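Local coordinates for protein vacuolar aminopeptidase 1 (Saccharomyces cerevisiae, PDB 5JGF) that removes amino acids, preferably neutral or hydrophobic ones, from the N-termini of peptides and proteins as a zinc-dependent vacuolar enzyme, at residues His361-Pro375 against Lys399-Ser411. Residues are numbered along the deposited sequence; the frame is centred on the assembly and turned at random.
Sequences HFPVPNVGITLSLDP and KVQYFQIKNNSRS
Two backbone carbonyls grip the amide nitrogen of Gln401: NE2 donates to Val364 O at 3.0 Å and to Gly368 O at 3.1 Å, both acceptors lying close to the amide plane. The same amide accepts at its other end, where Val364 N reaches OE1 over 2.8 Å from a position tilted out of the carbonyl plane. With CG anti to its own carbonyl carbon (chi1 -49°) and the chain extended beyond it, the side chain enters the loop before strand 369-372, its amide carbon between Pro363 CB and Val367. Shortened to an alanine here, the side chain would lose its amide, and Val364 N and the carbonyls of Val364 and Gly368 would probably be left without their mate, the 364-368 loop being free to shift. By pairing with both N and O of Val364, the amide plays the part that a neighbouring strand's backbone would. Strands 369-372 and 400-403, joined through helix 383-396 as a parallel beta-alpha-beta unit at the end of the large mixed sheet, exchange bonds in alternation: Gln401 N to Ile369 O, Leu371 N to Gln401 O at 2.7 Å, Phe403 N to Leu371 O, and Leu373 N to Phe403 O. On the helix side, Leu373 CD1 sits over one face of the Tyr402 ring, 4.0 Å from its centroid, in a CH-pi contact. Leu371 lies alongside that ring, CD2 4.1 Å from CE1, while Tyr402 OH bonds Glu390 of the helix. On the opposite side of the sheet, Thr370 CG2 packs 3.7 Å from Phe403 CB; Phe403 also neighbours His347, a probable substrate-binding residue.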
loop_
_atom_site.group_PDB
_atom_site.type_symbol
_atom_site.label_atom_id
_atom_site.label_comp_id
_atom_site.label_asym_id
_atom_site.label_seq_id
_atom_site.Cartn_x
_atom_site.Cartn_y
_atom_site.Cartn_z
ATOM N N HIS D 361 -29.817 -20.219 18.526
ATOM C CA HIS D 361 -30.500 -20.234 17.235
ATOM C C HIS D 361 -29.817 -21.109 16.186
ATOM O O HIS D 361 -29.615 -20.689 15.046
ATOM C CB HIS D 361 -30.654 -18.817 16.670
ATOM C CG HIS D 361 -31.442 -17.893 17.545
ATOM N ND1 HIS D 361 -30.926 -17.335 18.694
ATOM C CD2 HIS D 361 -32.704 -17.413 17.427
ATOM C CE1 HIS D 361 -31.834 -16.548 19.245
ATOM N NE2 HIS D 361 -32.921 -16.577 18.497
ATOM N N PHE D 362 -29.438 -22.317 16.582
ATOM C CA PHE D 362 -28.843 -23.256 15.645
ATOM C C PHE D 362 -29.327 -24.652 16.005
ATOM O O PHE D 362 -29.592 -24.947 17.173
ATOM C CB PHE D 362 -27.304 -23.181 15.651
ATOM C CG PHE D 362 -26.669 -23.485 16.981
ATOM C CD1 PHE D 362 -26.646 -24.783 17.481
ATOM C CD2 PHE D 362 -26.071 -22.469 17.722
ATOM C CE1 PHE D 362 -26.033 -25.069 18.703
ATOM C CE2 PHE D 362 -25.453 -22.743 18.947
ATOM C CZ PHE D 362 -25.434 -24.044 19.436
ATOM N N PRO D 363 -29.494 -25.517 14.996
ATOM C CA PRO D 363 -29.954 -26.891 15.194
ATOM C C PRO D 363 -28.803 -27.886 15.315
ATOM O O PRO D 363 -27.670 -27.596 14.934
ATOM C CB PRO D 363 -30.779 -27.144 13.944
ATOM C CG PRO D 363 -29.950 -26.451 12.891
ATOM C CD PRO D 363 -29.557 -25.143 13.568
ATOM N N VAL D 364 -29.111 -29.059 15.856
ATOM C CA VAL D 364 -28.131 -30.123 15.998
ATOM C C VAL D 364 -28.733 -31.354 15.329
ATOM O O VAL D 364 -29.924 -31.377 15.015
ATOM C CB VAL D 364 -27.803 -30.404 17.479
ATOM C CG1 VAL D 364 -27.183 -29.155 18.106
ATOM C CG2 VAL D 364 -29.059 -30.813 18.238
ATOM N N PRO D 365 -27.922 -32.392 15.097
ATOM C CA PRO D 365 -28.418 -33.608 14.445
ATOM C C PRO D 365 -29.387 -34.486 15.235
ATOM O O PRO D 365 -29.372 -34.510 16.464
ATOM C CB PRO D 365 -27.135 -34.378 14.118
ATOM C CG PRO D 365 -26.046 -33.321 14.149
ATOM C CD PRO D 365 -26.465 -32.461 15.296
ATOM N N ASN D 366 -30.224 -35.201 14.490
ATOM C CA ASN D 366 -31.172 -36.171 15.035
ATOM C C ASN D 366 -32.159 -35.724 16.105
ATOM O O ASN D 366 -32.509 -36.500 16.999
ATOM C CB ASN D 366 -30.377 -37.381 15.533
ATOM C CG ASN D 366 -29.422 -37.906 14.478
ATOM O OD1 ASN D 366 -29.814 -38.134 13.335
ATOM N ND2 ASN D 366 -28.163 -38.096 14.854
ATOM N N VAL D 367 -32.629 -34.489 16.005
ATOM C CA VAL D 367 -33.590 -33.969 16.968
ATOM C C VAL D 367 -34.943 -33.720 16.311
ATOM O O VAL D 367 -35.969 -34.212 16.780
ATOM C CB VAL D 367 -33.083 -32.661 17.603
ATOM C CG1 VAL D 367 -34.187 -32.010 18.427
ATOM C CG2 VAL D 367 -31.874 -32.960 18.483
ATOM N N GLY D 368 -34.943 -32.959 15.222
ATOM C CA GLY D 368 -36.190 -32.671 14.540
ATOM C C GLY D 368 -36.075 -31.556 13.521
ATOM O O GLY D 368 -34.984 -31.047 13.260
ATOM N N ILE D 369 -37.213 -31.173 12.955
ATOM C CA ILE D 369 -37.271 -30.122 11.949
ATOM C C ILE D 369 -36.718 -28.813 12.508
ATOM O O ILE D 369 -36.792 -28.559 13.710
ATOM C CB ILE D 369 -38.736 -29.913 11.469
ATOM C CG1 ILE D 369 -38.753 -29.307 10.064
ATOM C CG2 ILE D 369 -39.496 -29.026 12.459
ATOM C CD1 ILE D 369 -38.335 -30.283 8.972
ATOM N N THR D 370 -36.163 -27.983 11.630
ATOM C CA THR D 370 -35.607 -26.705 12.047
ATOM C C THR D 370 -36.354 -25.550 11.401
ATOM O O THR D 370 -36.505 -25.492 10.185
ATOM C CB THR D 370 -34.108 -26.599 11.686
ATOM O OG1 THR D 370 -33.384 -27.606 12.400
ATOM C CG2 THR D 370 -33.555 -25.220 12.069
ATOM N N LEU D 371 -36.833 -24.640 12.238
ATOM C CA LEU D 371 -37.560 -23.477 11.770
ATOM C C LEU D 371 -36.528 -22.436 11.328
ATOM O O LEU D 371 -35.557 -22.179 12.045
ATOM C CB LEU D 371 -38.417 -22.936 12.916
ATOM C CG LEU D 371 -39.795 -22.343 12.630
ATOM C CD1 LEU D 371 -40.592 -23.237 11.685
ATOM C CD2 LEU D 371 -40.519 -22.186 13.960
ATOM N N SER D 372 -36.723 -21.865 10.143
ATOM C CA SER D 372 -35.808 -20.851 9.617
ATOM C C SER D 372 -36.413 -19.485 9.889
ATOM O O SER D 372 -37.495 -19.157 9.387
ATOM C CB SER D 372 -35.592 -21.040 8.114
ATOM O OG SER D 372 -34.950 -22.274 7.840
ATOM N N LEU D 373 -35.709 -18.688 10.684
ATOM C CA LEU D 373 -36.190 -17.372 11.065
ATOM C C LEU D 373 -35.260 -16.260 10.612
ATOM O O LEU D 373 -34.039 -16.382 10.714
ATOM C CB LEU D 373 -36.343 -17.313 12.586
ATOM C CG LEU D 373 -37.240 -18.380 13.214
ATOM C CD1 LEU D 373 -36.542 -18.998 14.416
ATOM C CD2 LEU D 373 -38.571 -17.757 13.612
ATOM N N ASP D 374 -35.846 -15.175 10.119
ATOM C CA ASP D 374 -35.075 -14.021 9.670
ATOM C C ASP D 374 -35.960 -12.787 9.684
ATOM O O ASP D 374 -37.037 -12.780 9.087
ATOM C CB ASP D 374 -34.544 -14.224 8.257
ATOM C CG ASP D 374 -33.598 -13.124 7.846
ATOM O OD1 ASP D 374 -32.445 -13.140 8.320
ATOM O OD2 ASP D 374 -34.007 -12.233 7.070
ATOM N N PRO D 375 -35.513 -11.720 10.363
ATOM C CA PRO D 375 -36.299 -10.488 10.440
ATOM C C PRO D 375 -36.158 -9.542 9.245
ATOM O O PRO D 375 -36.853 -8.529 9.172
ATOM C CB PRO D 375 -35.802 -9.859 11.736
ATOM C CG PRO D 375 -34.328 -10.206 11.705
ATOM C CD PRO D 375 -34.333 -11.654 11.252
ATOM N N LYS D 399 -40.103 -32.476 17.777
ATOM C CA LYS D 399 -39.278 -31.442 18.376
ATOM C C LYS D 399 -38.983 -30.410 17.285
ATOM O O LYS D 399 -38.828 -30.764 16.115
ATOM C CB LYS D 399 -37.980 -32.051 18.911
ATOM C CG LYS D 399 -38.178 -33.042 20.066
ATOM C CD LYS D 399 -38.710 -32.337 21.313
ATOM C CE LYS D 399 -38.475 -33.146 22.596
ATOM N NZ LYS D 399 -39.525 -34.169 22.873
ATOM N N VAL D 400 -38.921 -29.140 17.670
ATOM C CA VAL D 400 -38.659 -28.057 16.726
ATOM C C VAL D 400 -37.394 -27.298 17.118
ATOM O O VAL D 400 -37.224 -26.923 18.277
ATOM C CB VAL D 400 -39.844 -27.062 16.689
ATOM C CG1 VAL D 400 -39.529 -25.887 15.768
ATOM C CG2 VAL D 400 -41.095 -27.773 16.215
ATOM N N GLN D 401 -36.507 -27.081 16.152
ATOM C CA GLN D 401 -35.269 -26.353 16.412
ATOM C C GLN D 401 -35.325 -25.012 15.700
ATOM O O GLN D 401 -36.224 -24.768 14.897
ATOM C CB GLN D 401 -34.064 -27.149 15.911
ATOM C CG GLN D 401 -34.049 -28.596 16.364
ATOM C CD GLN D 401 -32.715 -29.254 16.102
ATOM O OE1 GLN D 401 -31.758 -29.058 16.851
ATOM N NE2 GLN D 401 -32.639 -30.028 15.026
ATOM N N TYR D 402 -34.358 -24.149 15.990
ATOM C CA TYR D 402 -34.310 -22.822 15.385
ATOM C C TYR D 402 -33.014 -22.534 14.648
ATOM O O TYR D 402 -31.947 -23.008 15.038
ATOM C CB TYR D 402 -34.398 -21.729 16.452
ATOM C CG TYR D 402 -35.721 -21.484 17.130
ATOM C CD1 TYR D 402 -36.897 -22.097 16.699
ATOM C CD2 TYR D 402 -35.796 -20.590 18.195
ATOM C CE1 TYR D 402 -38.121 -21.815 17.321
ATOM C CE2 TYR D 402 -36.996 -20.302 18.817
ATOM C CZ TYR D 402 -38.155 -20.914 18.379
ATOM O OH TYR D 402 -39.339 -20.601 19.007
ATOM N N PHE D 403 -33.120 -21.745 13.582
ATOM C CA PHE D 403 -31.946 -21.264 12.877
ATOM C C PHE D 403 -32.195 -19.835 12.421
ATOM O O PHE D 403 -33.192 -19.542 11.754
ATOM C CB PHE D 403 -31.548 -22.090 11.652
ATOM C CG PHE D 403 -30.360 -21.501 10.923
ATOM C CD1 PHE D 403 -30.538 -20.576 9.897
ATOM C CD2 PHE D 403 -29.064 -21.761 11.365
ATOM C CE1 PHE D 403 -29.446 -19.909 9.329
ATOM C CE2 PHE D 403 -27.965 -21.100 10.807
ATOM C CZ PHE D 403 -28.158 -20.171 9.788
ATOM N N GLN D 404 -31.292 -18.946 12.826
ATOM C CA GLN D 404 -31.324 -17.539 12.445
ATOM C C GLN D 404 -29.858 -17.121 12.412
ATOM O O GLN D 404 -29.053 -17.637 13.182
ATOM C CB GLN D 404 -32.094 -16.681 13.462
ATOM C CG GLN D 404 -32.141 -15.192 13.070
ATOM C CD GLN D 404 -33.199 -14.398 13.823
ATOM O OE1 GLN D 404 -34.334 -14.853 13.984
ATOM N NE2 GLN D 404 -32.837 -13.199 14.271
ATOM N N ILE D 405 -29.509 -16.203 11.518
ATOM C CA ILE D 405 -28.122 -15.754 11.406
ATOM C C ILE D 405 -27.757 -14.746 12.487
ATOM O O ILE D 405 -28.628 -14.107 13.074
ATOM C CB ILE D 405 -27.853 -15.079 10.039
ATOM C CG1 ILE D 405 -28.719 -13.820 9.904
ATOM C CG2 ILE D 405 -28.143 -16.055 8.905
ATOM C CD1 ILE D 405 -28.304 -12.901 8.758
ATOM N N LYS D 406 -26.461 -14.617 12.761
ATOM C CA LYS D 406 -26.004 -13.631 13.733
ATOM C C LYS D 406 -26.202 -12.291 13.033
ATOM O O LYS D 406 -26.219 -12.234 11.801
ATOM C CB LYS D 406 -24.521 -13.855 14.058
ATOM C CG LYS D 406 -24.255 -15.176 14.773
ATOM C CD LYS D 406 -22.773 -15.406 15.047
ATOM C CE LYS D 406 -22.201 -14.372 16.004
ATOM N NZ LYS D 406 -20.796 -14.705 16.400
ATOM N N ASN D 407 -26.364 -11.215 13.798
ATOM C CA ASN D 407 -26.567 -9.898 13.203
ATOM C C ASN D 407 -25.443 -9.437 12.279
ATOM O O ASN D 407 -25.693 -8.653 11.357
ATOM C CB ASN D 407 -26.766 -8.832 14.290
ATOM C CG ASN D 407 -27.986 -9.085 15.151
ATOM O OD1 ASN D 407 -28.823 -9.928 14.827
ATOM N ND2 ASN D 407 -28.088 -8.355 16.270
ATOM N N ASN D 408 -24.222 -9.906 12.525
ATOM C CA ASN D 408 -23.068 -9.516 11.718
ATOM C C ASN D 408 -22.718 -10.586 10.696
ATOM O O ASN D 408 -21.588 -10.625 10.198
ATOM C CB ASN D 408 -21.854 -9.281 12.624
ATOM C CG ASN D 408 -21.478 -10.507 13.425
ATOM O OD1 ASN D 408 -22.108 -11.569 13.317
ATOM N ND2 ASN D 408 -20.444 -10.365 14.246
ATOM N N SER D 409 -23.681 -11.438 10.362
ATOM C CA SER D 409 -23.450 -12.515 9.398
ATOM C C SER D 409 -24.226 -12.284 8.105
ATOM O O SER D 409 -24.678 -11.170 7.835
ATOM C CB SER D 409 -23.840 -13.863 10.024
ATOM O OG SER D 409 -23.520 -14.956 9.174
ATOM N N ARG D 410 -24.371 -13.342 7.313
ATOM C CA ARG D 410 -25.061 -13.259 6.031
ATOM C C ARG D 410 -26.046 -14.414 5.906
ATOM O O ARG D 410 -25.783 -15.515 6.387
ATOM C CB ARG D 410 -24.030 -13.326 4.903
ATOM C CG ARG D 410 -24.623 -13.331 3.517
ATOM C CD ARG D 410 -23.538 -13.453 2.462
ATOM N NE ARG D 410 -24.108 -13.591 1.127
ATOM C CZ ARG D 410 -24.894 -14.594 0.751
ATOM N NH1 ARG D 410 -25.207 -15.557 1.611
ATOM N NH2 ARG D 410 -25.372 -14.635 -0.485
ATOM N N SER D 411 -27.171 -14.163 5.246
ATOM C CA SER D 411 -28.196 -15.187 5.082
ATOM C C SER D 411 -28.454 -15.620 3.647
ATOM O O SER D 411 -28.390 -14.814 2.717
ATOM C CB SER D 411 -29.521 -14.705 5.677
ATOM O OG SER D 411 -30.569 -15.606 5.360
HETATM O O HOH W 1 -27.188 -19.715 13.908
HETATM O O HOH W 2 -32.505 -24.755 18.058
HETATM O O HOH W 3 -38.659 -34.698 16.388
HETATM O O HOH W 4 -39.587 -32.341 13.848
HETATM O O HOH W 5 -31.756 -15.586 9.537
#